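Local atomic coordinates of teichoic acid D-alanine hydrolase (PDB entry 5ZH8), a protein that removes D-alanyl esters from wall teichoic acid and lipoteichoic acid of Staphylococcus aureus, influencing its cell wall structure and methicillin resistance. Residues 173-178 / 213-218; 125-130 / 209-214. All blocks are in the same frame, centred on the assembly; numbering follows the deposited sequence.

Contact 1 of 2, residues 173-178 / 213-218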
loop_
_atom_site.group_PDB
_atom_site.type_symbol
_atom_site.label_atom_id
_atom_site.label_comp_id
_atom_site.label_asym_id
_atom_site.label_seq_id
_atom_site.Cartn_x
_atom_site.Cartn_y
_atom_site.Cartn_z
ATOM N N HIS A 173 -6.783 7.546 -20.378
ATOM C CA HIS A 173 -5.923 6.392 -20.065
ATOM C C HIS A 173 -6.202 5.177 -20.951
ATOM O O HIS A 173 -6.507 4.102 -20.452
ATOM C CB HIS A 173 -6.022 5.993 -18.583
ATOM C CG HIS A 173 -5.536 7.044 -17.637
ATOM N ND1 HIS A 173 -4.224 7.467 -17.601
ATOM C CD2 HIS A 173 -6.185 7.740 -16.676
ATOM C CE1 HIS A 173 -4.092 8.393 -16.666
ATOM N NE2 HIS A 173 -5.268 8.581 -16.095
ATOM N N GLN A 174 -6.091 5.359 -22.265
ATOM C CA GLN A 174 -6.256 4.267 -23.228
ATOM C C GLN A 174 -5.378 4.479 -24.463
ATOM O O GLN A 174 -5.788 4.199 -25.592
ATOM C CB GLN A 174 -7.727 4.130 -23.628
ATOM C CG GLN A 174 -8.334 5.394 -24.218
ATOM C CD GLN A 174 -9.774 5.205 -24.667
ATOM O OE1 GLN A 174 -10.535 4.445 -24.065
ATOM N NE2 GLN A 174 -10.154 5.902 -25.730
ATOM N N SER A 175 -4.155 4.946 -24.229
ATOM C CA SER A 175 -3.231 5.295 -25.303
ATOM C C SER A 175 -2.453 4.093 -25.834
ATOM O O SER A 175 -2.052 4.070 -26.997
ATOM C CB SER A 175 -2.252 6.354 -24.805
ATOM O OG SER A 175 -1.509 5.877 -23.699
ATOM N N GLY A 176 -2.234 3.103 -24.975
ATOM C CA GLY A 176 -1.426 1.939 -25.328
ATOM C C GLY A 176 0.047 2.129 -25.024
ATOM O O GLY A 176 0.867 1.283 -25.376
ATOM N N LEU A 177 0.383 3.231 -24.358
ATOM C CA LEU A 177 1.754 3.486 -23.940
ATOM C C LEU A 177 2.095 2.558 -22.777
ATOM O O LEU A 177 1.259 2.318 -21.899
ATOM C CB LEU A 177 1.924 4.947 -23.502
ATOM C CG LEU A 177 1.903 6.052 -24.562
ATOM C CD1 LEU A 177 1.680 7.398 -23.890
ATOM C CD2 LEU A 177 3.173 6.072 -25.391
ATOM N N TYR A 178 3.321 2.036 -22.778
ATOM C CA TYR A 178 3.830 1.266 -21.647
ATOM C C TYR A 178 3.755 2.108 -20.380
ATOM O O TYR A 178 3.859 3.335 -20.436
ATOM C CB TYR A 178 5.280 0.824 -21.887
ATOM C CG TYR A 178 5.429 -0.337 -22.847
ATOM C CD1 TYR A 178 5.164 -1.639 -22.437
ATOM C CD2 TYR A 178 5.851 -0.136 -24.157
ATOM C CE1 TYR A 178 5.303 -2.706 -23.307
ATOM C CE2 TYR A 178 5.987 -1.198 -25.037
ATOM C CZ TYR A 178 5.710 -2.480 -24.605
ATOM O OH TYR A 178 5.844 -3.542 -25.465
ATOM N N ASP A 213 0.455 7.188 -15.172
ATOM C CA ASP A 213 0.897 8.560 -14.913
ATOM C C ASP A 213 1.466 9.185 -16.177
ATOM O O ASP A 213 1.266 10.370 -16.426
ATOM C CB ASP A 213 1.974 8.598 -13.821
ATOM C CG ASP A 213 1.436 8.282 -12.451
ATOM O OD1 ASP A 213 0.204 8.256 -12.276
ATOM O OD2 ASP A 213 2.258 8.062 -11.536
ATOM N N GLY A 214 2.180 8.374 -16.959
ATOM C CA GLY A 214 2.803 8.814 -18.203
ATOM C C GLY A 214 1.883 9.560 -19.147
ATOM O O GLY A 214 2.300 10.532 -19.769
ATOM N N ASN A 215 0.630 9.113 -19.251
ATOM C CA ASN A 215 -0.336 9.782 -20.112
ATOM C C ASN A 215 -0.409 11.262 -19.762
ATOM O O ASN A 215 -0.293 12.115 -20.637
ATOM C CB ASN A 215 -1.731 9.172 -19.972
ATOM C CG ASN A 215 -1.864 7.818 -20.647
ATOM O OD1 ASN A 215 -1.407 7.602 -21.780
ATOM N ND2 ASN A 215 -2.523 6.896 -19.951
ATOM N N TYR A 216 -0.595 11.565 -18.481
ATOM C CA TYR A 216 -0.747 12.954 -18.057
ATOM C C TYR A 216 0.573 13.727 -18.001
ATOM O O TYR A 216 0.561 14.959 -17.984
ATOM C CB TYR A 216 -1.531 13.049 -16.743
ATOM C CG TYR A 216 -3.026 12.993 -16.989
ATOM C CD1 TYR A 216 -3.617 11.859 -17.539
ATOM C CD2 TYR A 216 -3.843 14.085 -16.713
ATOM C CE1 TYR A 216 -4.976 11.806 -17.778
ATOM C CE2 TYR A 216 -5.204 14.040 -16.952
ATOM C CZ TYR A 216 -5.765 12.902 -17.490
ATOM O OH TYR A 216 -7.119 12.851 -17.741
ATOM N N LEU A 217 1.702 13.019 -17.997
ATOM C CA LEU A 217 3.006 13.669 -18.197
ATOM C C LEU A 217 3.154 14.168 -19.640
ATOM O O LEU A 217 3.654 15.267 -19.866
ATOM C CB LEU A 217 4.165 12.732 -17.835
ATOM C CG LEU A 217 4.250 12.302 -16.371
ATOM C CD1 LEU A 217 5.366 11.288 -16.190
ATOM C CD2 LEU A 217 4.457 13.497 -15.450
ATOM N N VAL A 218 2.710 13.361 -20.605
ATOM C CA VAL A 218 2.677 13.765 -22.017
ATOM C C VAL A 218 1.725 14.938 -22.244
ATOM O O VAL A 218 2.027 15.850 -23.020
ATOM C CB VAL A 218 2.205 12.602 -22.930
ATOM C CG1 VAL A 218 1.919 13.093 -24.348
ATOM C CG2 VAL A 218 3.223 11.470 -22.925
#
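Asn215 reaches out from the first turn of helix 213-227 and joins two side chains of the loop 173-178 through the two ends of its amide. Its CG lies anti to the carbonyl carbon (chi1 -74°), which carries the amide off the helix toward the loop. ND2 donates to His173 ND1 over 3.0 Å in a fairly straight bond, with an N-H...N angle of 158°. This bond lies near both the imidazole and the amide plane, although the two planes are turned well away from each other. On the other branch Asn215 OD1 accepts from Ser175 OG at 2.6 Å, in the carbonyl plane and on a lone pair. An asparagine suits the place because it offers a donor and an acceptor at once; as donor to His173 it would call for an unprotonated ND1, consistent with a neutral ring carrying its proton on NE2.

Ser175 holds its OG in the crowded position between backbone N and carbonyl carbon (chi1 60°), where OG also accepts a weak bond from Leu177 N, so one hydroxyl serves both the turn and the helix. His173 CG is beside its backbone N, and the far end of the ring comes up to Tyr216, CE1 lying 3.6 Å from Tyr216 CD1. The rings meet obliquely, and the Tyr216 hydroxyl bonds to Met171 O. Leu177 brings CD1 to 4.5 Å from Val218 CG2, an apolar margin to which Leu170 adds, touching Ser175 and Asn215 as well.

The backbone adds its part: His173, at positive phi, closes helix 167-171 in a Schellman motif, and the angles of Gly176 would jam a CB against the preceding carbonyl. Residues 173-177 carry the His-X-Ser-Gly-Leu sequence familiar in the serine beta-lactamase-like fold, here bonded to helix 213-227.

Contact 2 of 2, residues 125-130 / 209-214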
loop_
_atom_site.group_PDB
_atom_site.type_symbol
_atom_site.label_atom_id
_atom_site.label_comp_id
_atom_site.label_asym_id
_atom_site.label_seq_id
_atom_site.Cartn_x
_atom_site.Cartn_y
_atom_site.Cartn_z
ATOM N N ILE A 125 -0.560 15.433 -3.302
ATOM C CA ILE A 125 -1.840 14.980 -3.837
ATOM C C ILE A 125 -1.680 13.867 -4.861
ATOM O O ILE A 125 -2.676 13.259 -5.261
ATOM C CB ILE A 125 -2.670 16.134 -4.448
ATOM C CG1 ILE A 125 -2.054 16.657 -5.756
ATOM C CG2 ILE A 125 -2.827 17.264 -3.440
ATOM C CD1 ILE A 125 -2.893 17.714 -6.452
ATOM N N GLY A 126 -0.444 13.611 -5.289
ATOM C CA GLY A 126 -0.164 12.583 -6.285
ATOM C C GLY A 126 -1.071 12.678 -7.504
ATOM O O GLY A 126 -1.286 13.761 -8.060
ATOM N N SER A 127 -1.644 11.542 -7.886
ATOM C CA SER A 127 -2.437 11.435 -9.108
ATOM C C SER A 127 -3.627 12.396 -9.195
ATOM O O SER A 127 -4.196 12.579 -10.275
ATOM C CB SER A 127 -2.941 10.013 -9.273
ATOM O OG SER A 127 -3.406 9.817 -10.584
ATOM N N ALA A 128 -4.010 13.007 -8.076
ATOM C CA ALA A 128 -5.048 14.030 -8.098
ATOM C C ALA A 128 -4.605 15.306 -8.824
ATOM O O ALA A 128 -5.454 16.114 -9.198
ATOM C CB ALA A 128 -5.522 14.351 -6.691
ATOM N N GLN A 129 -3.298 15.494 -9.029
ATOM C CA GLN A 129 -2.817 16.612 -9.859
ATOM C C GLN A 129 -3.264 16.484 -11.314
ATOM O O GLN A 129 -3.352 17.482 -12.021
ATOM C CB GLN A 129 -1.292 16.767 -9.813
ATOM C CG GLN A 129 -0.827 18.110 -10.373
ATOM C CD GLN A 129 0.676 18.258 -10.428
ATOM O OE1 GLN A 129 1.408 17.271 -10.458
ATOM N NE2 GLN A 129 1.147 19.502 -10.460
ATOM N N LYS A 130 -3.546 15.268 -11.763
ATOM C CA LYS A 130 -4.103 15.068 -13.104
ATOM C C LYS A 130 -5.361 15.924 -13.363
ATOM O O LYS A 130 -5.627 16.299 -14.504
ATOM C CB LYS A 130 -4.422 13.593 -13.336
ATOM C CG LYS A 130 -3.193 12.704 -13.410
ATOM C CD LYS A 130 -3.561 11.293 -13.819
ATOM C CE LYS A 130 -2.328 10.419 -13.954
ATOM N NZ LYS A 130 -1.576 10.292 -12.678
ATOM N N HIS A 209 -7.985 0.239 -21.806
ATOM C CA HIS A 209 -7.721 1.077 -20.645
ATOM C C HIS A 209 -6.556 0.553 -19.822
ATOM O O HIS A 209 -6.418 -0.651 -19.627
ATOM C CB HIS A 209 -8.957 1.208 -19.759
ATOM C CG HIS A 209 -8.710 2.001 -18.514
ATOM N ND1 HIS A 209 -8.235 1.432 -17.350
ATOM C CD2 HIS A 209 -8.878 3.320 -18.246
ATOM C CE1 HIS A 209 -8.120 2.364 -16.419
ATOM N NE2 HIS A 209 -8.500 3.520 -16.939
ATOM N N MET A 210 -5.704 1.465 -19.371
ATOM C CA MET A 210 -4.629 1.143 -18.451
ATOM C C MET A 210 -4.179 2.429 -17.768
ATOM O O MET A 210 -3.623 3.320 -18.418
ATOM C CB MET A 210 -3.457 0.517 -19.208
ATOM C CG MET A 210 -2.449 -0.203 -18.332
ATOM S SD MET A 210 -0.812 -0.244 -19.092
ATOM C CE MET A 210 -0.103 1.258 -18.421
ATOM N N TYR A 211 -4.417 2.533 -16.465
ATOM C CA TYR A 211 -4.001 3.716 -15.712
ATOM C C TYR A 211 -2.495 3.889 -15.853
ATOM O O TYR A 211 -1.742 2.919 -15.808
ATOM C CB TYR A 211 -4.393 3.603 -14.238
ATOM C CG TYR A 211 -4.659 4.932 -13.583
ATOM C CD1 TYR A 211 -5.884 5.569 -13.754
ATOM C CD2 TYR A 211 -3.700 5.556 -12.788
ATOM C CE1 TYR A 211 -6.154 6.790 -13.155
ATOM C CE2 TYR A 211 -3.957 6.778 -12.183
ATOM C CZ TYR A 211 -5.192 7.390 -12.370
ATOM O OH TYR A 211 -5.482 8.609 -11.785
ATOM N N ASN A 212 -2.066 5.128 -16.041
ATOM C CA ASN A 212 -0.685 5.415 -16.391
ATOM C C ASN A 212 -0.403 6.899 -16.149
ATOM O O ASN A 212 -0.964 7.762 -16.835
ATOM C CB ASN A 212 -0.459 5.050 -17.865
ATOM C CG ASN A 212 0.993 5.153 -18.298
ATOM O OD1 ASN A 212 1.844 5.687 -17.583
ATOM N ND2 ASN A 212 1.280 4.637 -19.491
ATOM N N ASP A 213 0.455 7.188 -15.172
ATOM C CA ASP A 213 0.897 8.560 -14.913
ATOM C C ASP A 213 1.466 9.185 -16.177
ATOM O O ASP A 213 1.266 10.370 -16.426
ATOM C CB ASP A 213 1.974 8.598 -13.821
ATOM C CG ASP A 213 1.436 8.282 -12.451
ATOM O OD1 ASP A 213 0.204 8.256 -12.276
ATOM O OD2 ASP A 213 2.258 8.062 -11.536
ATOM N N GLY A 214 2.180 8.374 -16.959
ATOM C CA GLY A 214 2.803 8.814 -18.203
ATOM C C GLY A 214 1.883 9.560 -19.147
ATOM O O GLY A 214 2.300 10.532 -19.769
HETATM O O HOH W 1 -6.510 11.500 -11.759
#
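Tyr211, its CG anti to the backbone N (chi1 -150°), sends its hydroxyl end on to Ser127. There Tyr211 OH and Ser127 OG share a hydrogen bond of 2.7 Å, the serine oxygen lying at the edge of the phenol ring, in its plane. A water that donates to Ser127 O also bonds to Tyr211 OH, tying the phenol to the backbone of the same serine. Next comes Asn212, the N-cap of helix 213-227: its OD1 accepts from Gly214 N at 2.8 Å, and the donor sits above the carbonyl plane. Asp213 then meets Lys130 in a salt bridge, NZ to OD1 2.7 Å, approached from above the carboxylate plane, while Asp213 OD2 bonds to Tyr282 OH. Gly214 suits the first turn because a CB there would clash with the capping oxygen.

Lys130 runs out extended and bends at chi4 (61°), so that NZ also donates to Ser127 OG at 2.8 Å. Ser127 and Lys130 match the Ser-X-X-Lys motif of this family, in which the serine is the nucleophile. A charged lysine, which Asp213 would favour, could stabilise a serine alkoxide but not take its proton; Tyr211 OH might then exchange a proton with OG.

Contacts 1 and 2 have centres about 9 Å apart and overlap at Asp213 and Gly214; both use the start of helix 213-227, contact 2 through Asp213, contact 1 through Asn215 and Tyr216 just after it. Contact 2 holds the probable nucleophilic centre; contact 1 lies beside it, consistent with a second shell. The backbone joins the two loops through a probable hydrogen bond from Met210 N to His173 O, 3.0 Å long, and Asn212 ND2 probably reaches Tyr178 O, also at 3.0 Å. His173 also links the two: its ring meets that of Tyr211, its CE1 packs 3.2 Å from Asn212 O, and it touches Lys130. Through His173 the loop 173-178 thus borders the serine-lysine-tyrosine site.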